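Local coordinates for possible atls1-like light-inducible protein (Prochlorococcus marinus, PDB 2XCZ), which is of unknown function but belongs to the macrophage migration inhibitory factor family, alpha/beta proteins that assemble as homotrimers, at residues Ser24-Glu29 with Ser77-Gly82; Glu35-Thr40 with Trp107-Ser112; Ser71-Val76 with Ile97-Val102; His83-Gln86 with Pro91-Arg94. One frame throughout, in Å; residues are numbered along the deposited sequence.

Contact 1 of 4, residues Ser24-Glu29 with Ser77-Gly82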
loop_
_atom_site.group_PDB
_atom_site.type_symbol
_atom_site.label_atom_id
_atom_site.label_comp_id
_atom_site.label_asym_id
_atom_site.label_seq_id
_atom_site.Cartn_x
_atom_site.Cartn_y
_atom_site.Cartn_z
ATOM N N SER A 24 17.009 -0.940 -7.691
ATOM C CA SER A 24 17.456 -0.069 -6.613
ATOM C C SER A 24 18.558 0.903 -7.062
ATOM O O SER A 24 18.465 2.111 -6.825
ATOM C CB SER A 24 17.936 -0.916 -5.428
ATOM O OG SER A 24 18.445 -0.105 -4.389
ATOM N N SER A 25 19.602 0.377 -7.701
ATOM C CA SER A 25 20.700 1.229 -8.191
ATOM C C SER A 25 20.256 2.193 -9.301
ATOM O O SER A 25 20.630 3.366 -9.284
ATOM C CB SER A 25 21.890 0.390 -8.643
ATOM O OG SER A 25 21.443 -0.711 -9.400
ATOM N N LYS A 26 19.452 1.692 -10.240
ATOM C CA LYS A 26 18.901 2.518 -11.317
ATOM C C LYS A 26 18.045 3.659 -10.789
ATOM O O LYS A 26 18.179 4.808 -11.238
ATOM C CB LYS A 26 18.115 1.661 -12.314
ATOM C CG LYS A 26 19.038 0.682 -13.051
ATOM C CD LYS A 26 18.363 -0.040 -14.193
ATOM C CE LYS A 26 19.434 -0.599 -15.122
ATOM N NZ LYS A 26 18.839 -1.371 -16.238
ATOM N N LEU A 27 17.177 3.343 -9.826
ATOM C CA LEU A 27 16.339 4.367 -9.213
ATOM C C LEU A 27 17.144 5.401 -8.420
ATOM O O LEU A 27 16.848 6.597 -8.474
ATOM C CB LEU A 27 15.197 3.753 -8.381
ATOM C CG LEU A 27 14.137 4.759 -7.896
ATOM C CD1 LEU A 27 13.341 5.356 -9.070
ATOM C CD2 LEU A 27 13.184 4.117 -6.887
ATOM N N ALA A 28 18.167 4.954 -7.695
ATOM C CA ALA A 28 19.031 5.902 -6.972
ATOM C C ALA A 28 19.646 6.925 -7.941
ATOM O O ALA A 28 19.621 8.133 -7.689
ATOM C CB ALA A 28 20.118 5.168 -6.212
ATOM N N GLU A 29 20.183 6.424 -9.047
ATOM C CA GLU A 29 20.865 7.273 -10.002
ATOM C C GLU A 29 19.895 8.258 -10.635
ATOM O O GLU A 29 20.192 9.452 -10.722
ATOM C CB GLU A 29 21.560 6.445 -11.077
ATOM C CG GLU A 29 22.601 7.259 -11.836
ATOM C CD GLU A 29 22.558 7.053 -13.337
ATOM O OE1 GLU A 29 21.757 6.210 -13.819
ATOM O OE2 GLU A 29 23.333 7.748 -14.035
ATOM N N SER A 77 8.635 6.385 -14.621
ATOM C CA SER A 77 7.705 5.431 -15.209
ATOM C C SER A 77 8.363 4.673 -16.369
ATOM O O SER A 77 8.208 3.463 -16.492
ATOM C CB SER A 77 6.427 6.133 -15.664
ATOM O OG SER A 77 5.545 5.200 -16.247
ATOM N N GLU A 78 9.120 5.381 -17.198
ATOM C CA GLU A 78 9.812 4.715 -18.296
ATOM C C GLU A 78 10.783 3.655 -17.757
ATOM O O GLU A 78 10.778 2.509 -18.221
ATOM C CB GLU A 78 10.512 5.735 -19.200
ATOM C CG GLU A 78 11.193 5.134 -20.431
ATOM C CD GLU A 78 12.034 6.151 -21.193
ATOM O OE1 GLU A 78 12.374 7.219 -20.624
ATOM O OE2 GLU A 78 12.365 5.876 -22.368
ATOM N N LEU A 79 11.585 4.032 -16.763
ATOM C CA LEU A 79 12.516 3.106 -16.117
ATOM C C LEU A 79 11.804 1.888 -15.534
ATOM O O LEU A 79 12.171 0.732 -15.818
ATOM C CB LEU A 79 13.316 3.818 -15.011
ATOM C CG LEU A 79 14.059 2.926 -14.000
ATOM C CD1 LEU A 79 15.213 2.136 -14.640
ATOM C CD2 LEU A 79 14.542 3.771 -12.816
ATOM N N VAL A 80 10.792 2.160 -14.713
ATOM C CA VAL A 80 10.111 1.126 -13.946
ATOM C C VAL A 80 9.323 0.177 -14.851
ATOM O O VAL A 80 9.422 -1.051 -14.709
ATOM C CB VAL A 80 9.211 1.752 -12.856
ATOM C CG1 VAL A 80 8.294 0.714 -12.212
ATOM C CG2 VAL A 80 10.088 2.417 -11.800
ATOM N N CYS A 81 8.550 0.735 -15.782
ATOM C CA CYS A 81 7.770 -0.095 -16.709
ATOM C C CYS A 81 8.703 -0.940 -17.566
ATOM O O CYS A 81 8.442 -2.124 -17.792
ATOM C CB CYS A 81 6.852 0.747 -17.588
ATOM S SG CYS A 81 5.498 1.498 -16.673
ATOM N N GLY A 82 9.806 -0.336 -18.005
ATOM C CA GLY A 82 10.797 -1.061 -18.807
ATOM C C GLY A 82 11.446 -2.213 -18.055
ATOM O O GLY A 82 11.567 -3.336 -18.585
#

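Contact 2 of 4, residues Glu35-Thr40 with Trp107-Ser112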
loop_
_atom_site.group_PDB
_atom_site.type_symbol
_atom_site.label_atom_id
_atom_site.label_comp_id
_atom_site.label_asym_id
_atom_site.label_seq_id
_atom_site.Cartn_x
_atom_site.Cartn_y
_atom_site.Cartn_z
ATOM N N GLU A 35 22.042 5.439 -2.871
ATOM C CA GLU A 35 21.350 4.156 -2.844
ATOM C C GLU A 35 21.092 3.629 -1.434
ATOM O O GLU A 35 20.151 2.861 -1.234
ATOM C CB GLU A 35 22.042 3.094 -3.686
ATOM C CG GLU A 35 21.086 1.946 -4.007
ATOM C CD GLU A 35 21.731 0.799 -4.733
ATOM O OE1 GLU A 35 21.109 -0.277 -4.782
ATOM O OE2 GLU A 35 22.857 0.965 -5.255
ATOM N N LYS A 36 21.915 4.055 -0.472
ATOM C CA LYS A 36 21.670 3.762 0.947
ATOM C C LYS A 36 20.190 3.939 1.314
ATOM O O LYS A 36 19.633 3.133 2.067
ATOM C CB LYS A 36 22.521 4.663 1.847
ATOM C CG LYS A 36 22.361 4.374 3.327
ATOM C CD LYS A 36 22.995 5.477 4.154
ATOM C CE LYS A 36 22.766 5.284 5.649
ATOM N NZ LYS A 36 23.421 4.045 6.151
ATOM N N TYR A 37 19.570 4.982 0.767
ATOM C CA TYR A 37 18.213 5.369 1.172
ATOM C C TYR A 37 17.096 4.784 0.318
ATOM O O TYR A 37 15.927 5.071 0.552
ATOM C CB TYR A 37 18.087 6.887 1.250
ATOM C CG TYR A 37 18.943 7.471 2.356
ATOM C CD1 TYR A 37 18.616 7.269 3.699
ATOM C CD2 TYR A 37 20.092 8.189 2.058
ATOM C CE1 TYR A 37 19.419 7.782 4.731
ATOM C CE2 TYR A 37 20.904 8.712 3.081
ATOM C CZ TYR A 37 20.560 8.505 4.411
ATOM O OH TYR A 37 21.361 9.023 5.415
ATOM N N VAL A 38 17.448 3.943 -0.642
ATOM C CA VAL A 38 16.420 3.333 -1.496
ATOM C C VAL A 38 15.904 2.029 -0.903
ATOM O O VAL A 38 16.682 1.111 -0.604
ATOM C CB VAL A 38 16.947 3.055 -2.938
ATOM C CG1 VAL A 38 15.892 2.336 -3.787
ATOM C CG2 VAL A 38 17.381 4.337 -3.612
ATOM N N MET A 39 14.578 1.942 -0.775
ATOM C CA MET A 39 13.917 0.722 -0.312
ATOM C C MET A 39 13.051 0.165 -1.423
ATOM O O MET A 39 12.330 0.912 -2.087
ATOM C CB MET A 39 13.053 1.020 0.915
ATOM C CG MET A 39 12.388 -0.218 1.532
ATOM S SD MET A 39 11.550 0.112 3.096
ATOM C CE MET A 39 12.953 0.270 4.193
ATOM N N THR A 40 13.099 -1.151 -1.616
ATOM C CA THR A 40 12.318 -1.786 -2.686
ATOM C C THR A 40 11.601 -3.027 -2.168
ATOM O O THR A 40 12.013 -3.624 -1.173
ATOM C CB THR A 40 13.187 -2.215 -3.924
ATOM O OG1 THR A 40 13.881 -3.436 -3.634
ATOM C CG2 THR A 40 14.206 -1.136 -4.331
ATOM N N TRP A 107 7.972 11.053 6.837
ATOM C CA TRP A 107 8.769 9.909 6.451
ATOM C C TRP A 107 9.595 9.458 7.655
ATOM O O TRP A 107 10.597 10.088 8.009
ATOM C CB TRP A 107 9.678 10.251 5.258
ATOM C CG TRP A 107 10.241 9.022 4.564
ATOM C CD1 TRP A 107 10.943 7.991 5.139
ATOM C CD2 TRP A 107 10.106 8.690 3.181
ATOM N NE1 TRP A 107 11.254 7.043 4.191
ATOM C CE2 TRP A 107 10.755 7.448 2.981
ATOM C CE3 TRP A 107 9.487 9.313 2.093
ATOM C CZ2 TRP A 107 10.827 6.829 1.728
ATOM C CZ3 TRP A 107 9.556 8.704 0.841
ATOM C CH2 TRP A 107 10.218 7.462 0.674
ATOM N N GLY A 108 9.180 8.352 8.260
ATOM C CA GLY A 108 9.880 7.817 9.423
ATOM C C GLY A 108 11.037 6.921 9.057
ATOM O O GLY A 108 10.986 6.192 8.069
ATOM N N TRP A 109 12.105 6.997 9.848
ATOM C CA TRP A 109 13.270 6.152 9.635
ATOM C C TRP A 109 14.080 6.182 10.928
ATOM O O TRP A 109 14.217 7.235 11.542
ATOM C CB TRP A 109 14.110 6.664 8.460
ATOM C CG TRP A 109 15.422 5.961 8.342
ATOM C CD1 TRP A 109 15.607 4.636 8.119
ATOM C CD2 TRP A 109 16.725 6.538 8.468
ATOM N NE1 TRP A 109 16.947 4.342 8.085
ATOM C CE2 TRP A 109 17.659 5.495 8.293
ATOM C CE3 TRP A 109 17.196 7.837 8.708
ATOM C CZ2 TRP A 109 19.051 5.703 8.352
ATOM C CZ3 TRP A 109 18.581 8.050 8.762
ATOM C CH2 TRP A 109 19.489 6.982 8.590
ATOM N N ASN A 110 14.559 5.014 11.364
ATOM C CA ASN A 110 15.497 4.949 12.496
ATOM C C ASN A 110 14.979 5.611 13.795
ATOM O O ASN A 110 15.705 6.359 14.472
ATOM C CB ASN A 110 16.851 5.541 12.071
ATOM C CG ASN A 110 17.987 5.161 13.015
ATOM O OD1 ASN A 110 17.950 4.116 13.677
ATOM N ND2 ASN A 110 19.014 6.008 13.065
ATOM N N GLY A 111 13.709 5.368 14.119
ATOM C CA GLY A 111 13.109 5.901 15.337
ATOM C C GLY A 111 12.739 7.378 15.350
ATOM O O GLY A 111 12.250 7.887 16.368
ATOM N N SER A 112 12.966 8.071 14.232
ATOM C CA SER A 112 12.613 9.483 14.087
ATOM C C SER A 112 12.010 9.704 12.690
ATOM O O SER A 112 11.453 8.773 12.104
ATOM C CB SER A 112 13.848 10.365 14.300
ATOM O OG SER A 112 13.493 11.720 14.454
#

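Contact 3 of 4, residues Ser71-Val76 with Ile97-Val102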
loop_
_atom_site.group_PDB
_atom_site.type_symbol
_atom_site.label_atom_id
_atom_site.label_comp_id
_atom_site.label_asym_id
_atom_site.label_seq_id
_atom_site.Cartn_x
_atom_site.Cartn_y
_atom_site.Cartn_z
ATOM N N SER A 71 9.881 16.473 -15.401
ATOM C CA SER A 71 9.766 15.241 -16.189
ATOM C C SER A 71 10.056 13.961 -15.402
ATOM O O SER A 71 9.960 12.857 -15.941
ATOM C CB SER A 71 10.695 15.315 -17.401
ATOM O OG SER A 71 12.048 15.406 -16.990
ATOM N N ARG A 72 10.400 14.104 -14.126
ATOM C CA ARG A 72 10.841 12.966 -13.327
ATOM C C ARG A 72 9.848 11.806 -13.230
ATOM O O ARG A 72 10.256 10.645 -13.350
ATOM C CB ARG A 72 11.266 13.425 -11.928
ATOM C CG ARG A 72 12.677 13.973 -11.864
ATOM C CD ARG A 72 13.665 12.837 -11.679
ATOM N NE ARG A 72 15.045 13.320 -11.685
ATOM C CZ ARG A 72 15.711 13.742 -10.614
ATOM N NH1 ARG A 72 15.147 13.740 -9.411
ATOM N NH2 ARG A 72 16.959 14.161 -10.748
ATOM N N THR A 73 8.562 12.102 -13.023
ATOM C CA THR A 73 7.590 11.000 -12.917
ATOM C C THR A 73 7.464 10.264 -14.247
ATOM O O THR A 73 7.347 9.041 -14.252
ATOM C CB THR A 73 6.191 11.414 -12.363
ATOM O OG1 THR A 73 5.595 12.381 -13.235
ATOM C CG2 THR A 73 6.299 11.974 -10.945
ATOM N N GLN A 74 7.544 10.983 -15.374
ATOM C CA GLN A 74 7.619 10.306 -16.685
ATOM C C GLN A 74 8.868 9.420 -16.823
ATOM O O GLN A 74 8.784 8.269 -17.270
ATOM C CB GLN A 74 7.514 11.299 -17.862
ATOM C CG GLN A 74 6.075 11.667 -18.228
ATOM C CD GLN A 74 5.941 12.567 -19.471
ATOM O OE1 GLN A 74 6.915 12.843 -20.182
ATOM N NE2 GLN A 74 4.714 13.029 -19.727
ATOM N N GLU A 75 10.024 9.958 -16.441
ATOM C CA GLU A 75 11.275 9.232 -16.537
ATOM C C GLU A 75 11.310 8.017 -15.623
ATOM O O GLU A 75 11.836 6.971 -16.004
ATOM C CB GLU A 75 12.460 10.159 -16.221
ATOM C CG GLU A 75 12.645 11.261 -17.259
ATOM C CD GLU A 75 13.572 12.371 -16.797
ATOM O OE1 GLU A 75 14.223 12.220 -15.743
ATOM O OE2 GLU A 75 13.652 13.404 -17.496
ATOM N N VAL A 76 10.763 8.158 -14.415
ATOM C CA VAL A 76 10.694 7.024 -13.488
ATOM C C VAL A 76 9.757 5.955 -14.061
ATOM O O VAL A 76 10.066 4.760 -14.047
ATOM C CB VAL A 76 10.262 7.441 -12.053
ATOM C CG1 VAL A 76 10.029 6.211 -11.178
ATOM C CG2 VAL A 76 11.320 8.358 -11.403
ATOM N N ILE A 97 1.525 2.948 -11.897
ATOM C CA ILE A 97 2.407 3.442 -10.852
ATOM C C ILE A 97 1.749 4.590 -10.119
ATOM O O ILE A 97 1.385 5.612 -10.745
ATOM C CB ILE A 97 3.791 3.900 -11.400
ATOM C CG1 ILE A 97 4.456 2.790 -12.237
ATOM C CG2 ILE A 97 4.699 4.314 -10.248
ATOM C CD1 ILE A 97 5.647 3.297 -13.049
ATOM N N GLY A 98 1.620 4.455 -8.797
ATOM C CA GLY A 98 1.156 5.589 -7.968
ATOM C C GLY A 98 2.349 6.288 -7.343
ATOM O O GLY A 98 3.110 5.666 -6.579
ATOM N N PHE A 99 2.503 7.581 -7.645
ATOM C CA PHE A 99 3.611 8.389 -7.105
ATOM C C PHE A 99 3.162 9.267 -5.937
ATOM O O PHE A 99 2.037 9.775 -5.939
ATOM C CB PHE A 99 4.155 9.348 -8.185
ATOM C CG PHE A 99 4.921 8.675 -9.284
ATOM C CD1 PHE A 99 6.306 8.499 -9.181
ATOM C CD2 PHE A 99 4.269 8.237 -10.433
ATOM C CE1 PHE A 99 7.013 7.904 -10.197
ATOM C CE2 PHE A 99 4.968 7.634 -11.475
ATOM C CZ PHE A 99 6.348 7.448 -11.361
ATOM N N GLU A 100 4.061 9.496 -4.979
ATOM C CA GLU A 100 3.823 10.468 -3.911
ATOM C C GLU A 100 5.142 11.178 -3.584
ATOM O O GLU A 100 6.174 10.533 -3.400
ATOM C CB GLU A 100 3.277 9.765 -2.665
ATOM C CG GLU A 100 2.927 10.698 -1.510
ATOM C CD GLU A 100 2.198 9.976 -0.388
ATOM O OE1 GLU A 100 2.790 9.075 0.248
ATOM O OE2 GLU A 100 1.016 10.303 -0.145
ATOM N N ASP A 101 5.107 12.512 -3.585
ATOM C CA ASP A 101 6.202 13.319 -3.063
ATOM C C ASP A 101 5.861 13.566 -1.591
ATOM O O ASP A 101 4.919 14.304 -1.258
ATOM C CB ASP A 101 6.317 14.625 -3.872
ATOM C CG ASP A 101 7.379 15.577 -3.330
ATOM O OD1 ASP A 101 7.943 15.333 -2.236
ATOM O OD2 ASP A 101 7.636 16.598 -4.005
ATOM N N VAL A 102 6.607 12.906 -0.706
ATOM C CA VAL A 102 6.287 12.866 0.722
ATOM C C VAL A 102 7.093 13.926 1.467
ATOM O O VAL A 102 8.313 13.991 1.288
ATOM C CB VAL A 102 6.643 11.490 1.331
ATOM C CG1 VAL A 102 6.218 11.436 2.803
ATOM C CG2 VAL A 102 5.972 10.363 0.551
#

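Contact 4 of 4, residues His83-Gln86 with Pro91-Arg94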
loop_
_atom_site.group_PDB
_atom_site.type_symbol
_atom_site.label_atom_id
_atom_site.label_comp_id
_atom_site.label_asym_id
_atom_site.label_seq_id
_atom_site.Cartn_x
_atom_site.Cartn_y
_atom_site.Cartn_z
ATOM N N HIS A 83 11.841 -1.943 -16.811
ATOM C CA HIS A 83 12.476 -2.943 -15.953
ATOM C C HIS A 83 11.514 -4.106 -15.684
ATOM O O HIS A 83 11.893 -5.281 -15.761
ATOM C CB HIS A 83 12.933 -2.296 -14.638
ATOM C CG HIS A 83 13.871 -3.149 -13.845
ATOM N ND1 HIS A 83 15.204 -3.282 -14.169
ATOM C CD2 HIS A 83 13.668 -3.923 -12.750
ATOM C CE1 HIS A 83 15.782 -4.105 -13.310
ATOM N NE2 HIS A 83 14.872 -4.501 -12.433
ATOM N N ILE A 84 10.253 -3.778 -15.397
ATOM C CA ILE A 84 9.258 -4.797 -15.101
ATOM C C ILE A 84 8.872 -5.629 -16.340
ATOM O O ILE A 84 8.705 -6.841 -16.248
ATOM C CB ILE A 84 8.026 -4.204 -14.370
ATOM C CG1 ILE A 84 8.448 -3.745 -12.964
ATOM C CG2 ILE A 84 6.901 -5.233 -14.312
ATOM C CD1 ILE A 84 7.454 -2.841 -12.264
ATOM N N GLU A 85 8.743 -4.965 -17.486
ATOM C CA GLU A 85 8.496 -5.615 -18.771
ATOM C C GLU A 85 9.556 -6.666 -19.057
ATOM O O GLU A 85 9.243 -7.808 -19.376
ATOM C CB GLU A 85 8.557 -4.591 -19.897
ATOM C CG GLU A 85 7.242 -4.042 -20.346
ATOM C CD GLU A 85 7.260 -3.643 -21.815
ATOM O OE1 GLU A 85 6.195 -3.679 -22.456
ATOM O OE2 GLU A 85 8.349 -3.291 -22.329
ATOM N N GLN A 86 10.811 -6.243 -18.936
ATOM C CA GLN A 86 11.980 -7.085 -19.218
ATOM C C GLN A 86 12.098 -8.277 -18.253
ATOM O O GLN A 86 12.324 -9.416 -18.682
ATOM C CB GLN A 86 13.239 -6.204 -19.180
ATOM C CG GLN A 86 14.579 -6.912 -19.286
ATOM C CD GLN A 86 15.121 -6.905 -20.697
ATOM O OE1 GLN A 86 16.016 -6.121 -21.029
ATOM N NE2 GLN A 86 14.574 -7.769 -21.545
ATOM N N PRO A 91 3.559 -6.577 -19.733
ATOM C CA PRO A 91 3.534 -5.515 -20.732
ATOM C C PRO A 91 3.407 -4.163 -20.046
ATOM O O PRO A 91 2.668 -4.054 -19.064
ATOM C CB PRO A 91 2.252 -5.804 -21.521
ATOM C CG PRO A 91 1.896 -7.198 -21.220
ATOM C CD PRO A 91 2.392 -7.473 -19.847
ATOM N N ALA A 92 4.106 -3.153 -20.554
ATOM C CA ALA A 92 4.066 -1.818 -19.948
ATOM C C ALA A 92 2.643 -1.245 -19.906
ATOM O O ALA A 92 2.307 -0.474 -18.998
ATOM C CB ALA A 92 5.021 -0.867 -20.656
ATOM N N ASP A 93 1.802 -1.628 -20.876
ATOM C CA ASP A 93 0.418 -1.127 -20.891
ATOM C C ASP A 93 -0.498 -1.828 -19.889
ATOM O O ASP A 93 -1.711 -1.555 -19.843
ATOM C CB ASP A 93 -0.198 -1.130 -22.298
ATOM C CG ASP A 93 -0.395 -2.535 -22.871
ATOM O OD1 ASP A 93 -0.166 -3.550 -22.176
ATOM O OD2 ASP A 93 -0.799 -2.605 -24.050
ATOM N N ARG A 94 0.076 -2.729 -19.089
ATOM C CA ARG A 94 -0.661 -3.308 -17.965
ATOM C C ARG A 94 -0.006 -2.977 -16.616
ATOM O O ARG A 94 -0.214 -3.673 -15.612
ATOM C CB ARG A 94 -0.859 -4.811 -18.171
ATOM C CG ARG A 94 -1.891 -5.076 -19.294
ATOM C CD ARG A 94 -2.197 -6.554 -19.482
ATOM N NE ARG A 94 -2.902 -7.176 -18.359
ATOM C CZ ARG A 94 -4.204 -7.047 -18.096
ATOM N NH1 ARG A 94 -4.718 -7.690 -17.052
ATOM N NH2 ARG A 94 -4.991 -6.287 -18.858
#

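Contact 1 of 4, residues Ser24-Glu29 with Ser77-Gly82
Leu79 reaches from helix 72-88 toward helix 16-31 and lays its two methyl branches against Lys26 and Leu27. Its CG stands anti to the backbone N (chi1 164°), which carries the forked end across to the other helix. Leu79 CD1 takes the lysine, 3.7 Å from Lys26 CB and 3.9 Å from Lys26 CD, lying at a slant across that part of the chain. Leu79 CD2 turns to the neighbouring backbone instead, 4.0 Å from Leu27 N, and is a looser 4.2 Å from Leu27 CD1. Lysine suits this border position because its methylene groups can shield a leucine while the ammonium end leads away: CG is anti to the carbonyl carbon (chi1 -65°), and the extended chain beyond carries Lys26 NZ back to a salt bridge with Glu22 on its own helix. No hydrogen bond links the segments; the contact is van der Waals packing, and the nearest CA atoms, those of Leu27 and Leu79, stay 8.0 Å apart. The two helices run in roughly opposite directions over one face of the four-stranded sheet, where the buried Leu27, aptly apolar, and Val80 both touch Ile4 of strand 3-8 and Val80 also meets Ile97 of strand 95-101.

Contact 2 of 4, residues Glu35-Thr40 with Trp107-Ser112
Trp109 N donates to Ser112 O at 2.9 Å, and Ser112 N returns a bond to Trp109 O at 3.1 Å. These bonds close the turn carrying the indole that meets Tyr37. The phenol comes in edge first: Tyr37 CE1 sits over one face of the indole, displaced toward its rim and 3.9 Å from Trp109 CH2. With the planes at 82° and the centroids 5.5 Å apart, counting the six-membered indole ring, this is a T-shaped (edge-to-face) stack, in which the slightly positive C-H rim of one ring faces the pi cloud of the other. The turn is a type I' beta turn of a two-residue hairpin, and its Asn110-Gly111 pair suits the positive phi values needed there; Asn110 CB covers the other face of the indole. Tyr37 ends a short 3-10 turn leading into strand 39-43; with CG anti to the carbonyl carbon (chi1 -66°), its ring swings toward Trp109 although its CB does not point there, and Lys36 CD lies over one face, offset toward the rim. A bound PEG lies about 4 Å from the tyrosine side chain. Trp109 NE1 hydrogen-bonds to Asp93 O of a neighbouring subunit, which probably restrains the turn of the indole.

Contact 3 of 4, residues Ser71-Val76 with Ile97-Val102
Phe99 of strand 95-101 gives up the most surface here, its ring lodged under the first turns of helix 72-88 against Thr73 and Val76. The threonine comes down on a face. Thr73 CB lies 4.0 Å from the centroid of the Phe99 ring and only 6° off the ring normal, a nearly ideal CH-pi approach, while Thr73 CG2 rests 3.9 Å from Phe99 CD1. The valine takes the rim: Val76 CG1 lies in the ring plane, 3.6 Å from Phe99 CE1. The closest approach is that of a backbone atom, Thr73 O, 3.4 Å from Phe99 CZ. From the strand itself Ile97 CG2 lies 3.5 Å above the opposite face of the Phe99 ring, displaced toward the rim, so the phenyl is sandwiched between helix and strand. Its torsion puts it there, with CG anti to the carbonyl carbon (chi1 -71°). Thr73 OG1 sits between the backbone N and the carbonyl carbon (chi1 61°), which leaves the methyl for the ring and lets the hydroxyl hydrogen-bond to Arg105 O of a neighbouring subunit. At the start of the helix Ser71 OG donates to Glu75 OE2 at 2.6 Å, meeting the carboxylate from above its plane. The contact binds helix to strand within a beta-alpha-beta unit of strand 58-64, helix 72-88 and strand 95-101. Val76 also touches Leu27 of helix 16-31. With no hydrogen bond across the interface, its cohesion is mainly apolar, a flat ring fitted to branched side chains with a carbonyl oxygen at its rim, and threonine supplies a greasy face inward and a polar one to the trimer interface.

Contact 4 of 4, residues His83-Gln86 with Pro91-Arg94
Glu85 reaches over from helix 72-88 to take the backbone N-H of Ala92. The bond from Ala92 N to Glu85 OE1 is 2.9 Å long and fairly straight, 161° at the hydrogen. It arrives on the anti side of the carboxylate oxygen, 29° out of the carboxylate plane. The glutamate lies close along the loop, with Glu85 CG 3.3 Å from Ala92 N. To get there its first torsion leaves the staggered positions (chi1 -97°), after which the chain runs extended. The backbones come nearest at Glu85 CA and Pro91 CA, 5.3 Å apart, but the N-H to be met lies one residue beyond Pro91; glutamate suits the place because its reach brings a carboxylate oxygen to that donor. Ala92 is small enough to let the carboxylate lie beside its methyl, Glu85 OE1 being 3.5 Å from Ala92 CB. The loop joins the end of helix 72-88 to strand 95-101, the return half of a beta-alpha-beta crossover, and the N-H that Glu85 takes belongs to the first residue of a single 3-10 turn, 92-93. That turn is closed by Arg94 N donating to Pro91 O at 2.9 Å. Proline, having no N-H and a restricted phi, fits the position just ahead of it. Farther out, Arg94 holds the loop by its guanidinium, bonded to the carbonyl oxygens of Phe50, Asn53, Glu55 and Pro56. Ala92 and Asp93 pack on Asn110 of a neighbouring subunit, while on the helix side His83 NE2 bonds to Leu19 O of helix 16-31.

In the fold
From the N terminus, helix 16-31 opens contact 1, and the 3-10 turn before strand 39-43 opens contact 2 before contact 1 has closed, so the two cross. Contact 3 opens at the start of helix 72-88; contact 1 closes farther along the same helix, crossing contact 3 as well. Contact 4 then opens in the last turns of helix 72-88 and closes in the loop before strand 95-101, inside the span of contact 3, which ends on that strand. Contact 2 closes last and encloses both. Contacts 1, 3 and 4 thus share helix 72-88, linking it respectively to the other helix, the sheet and the connecting loop, while contact 2 ties the turn ahead of strand 39-43 to the C-terminal hairpin.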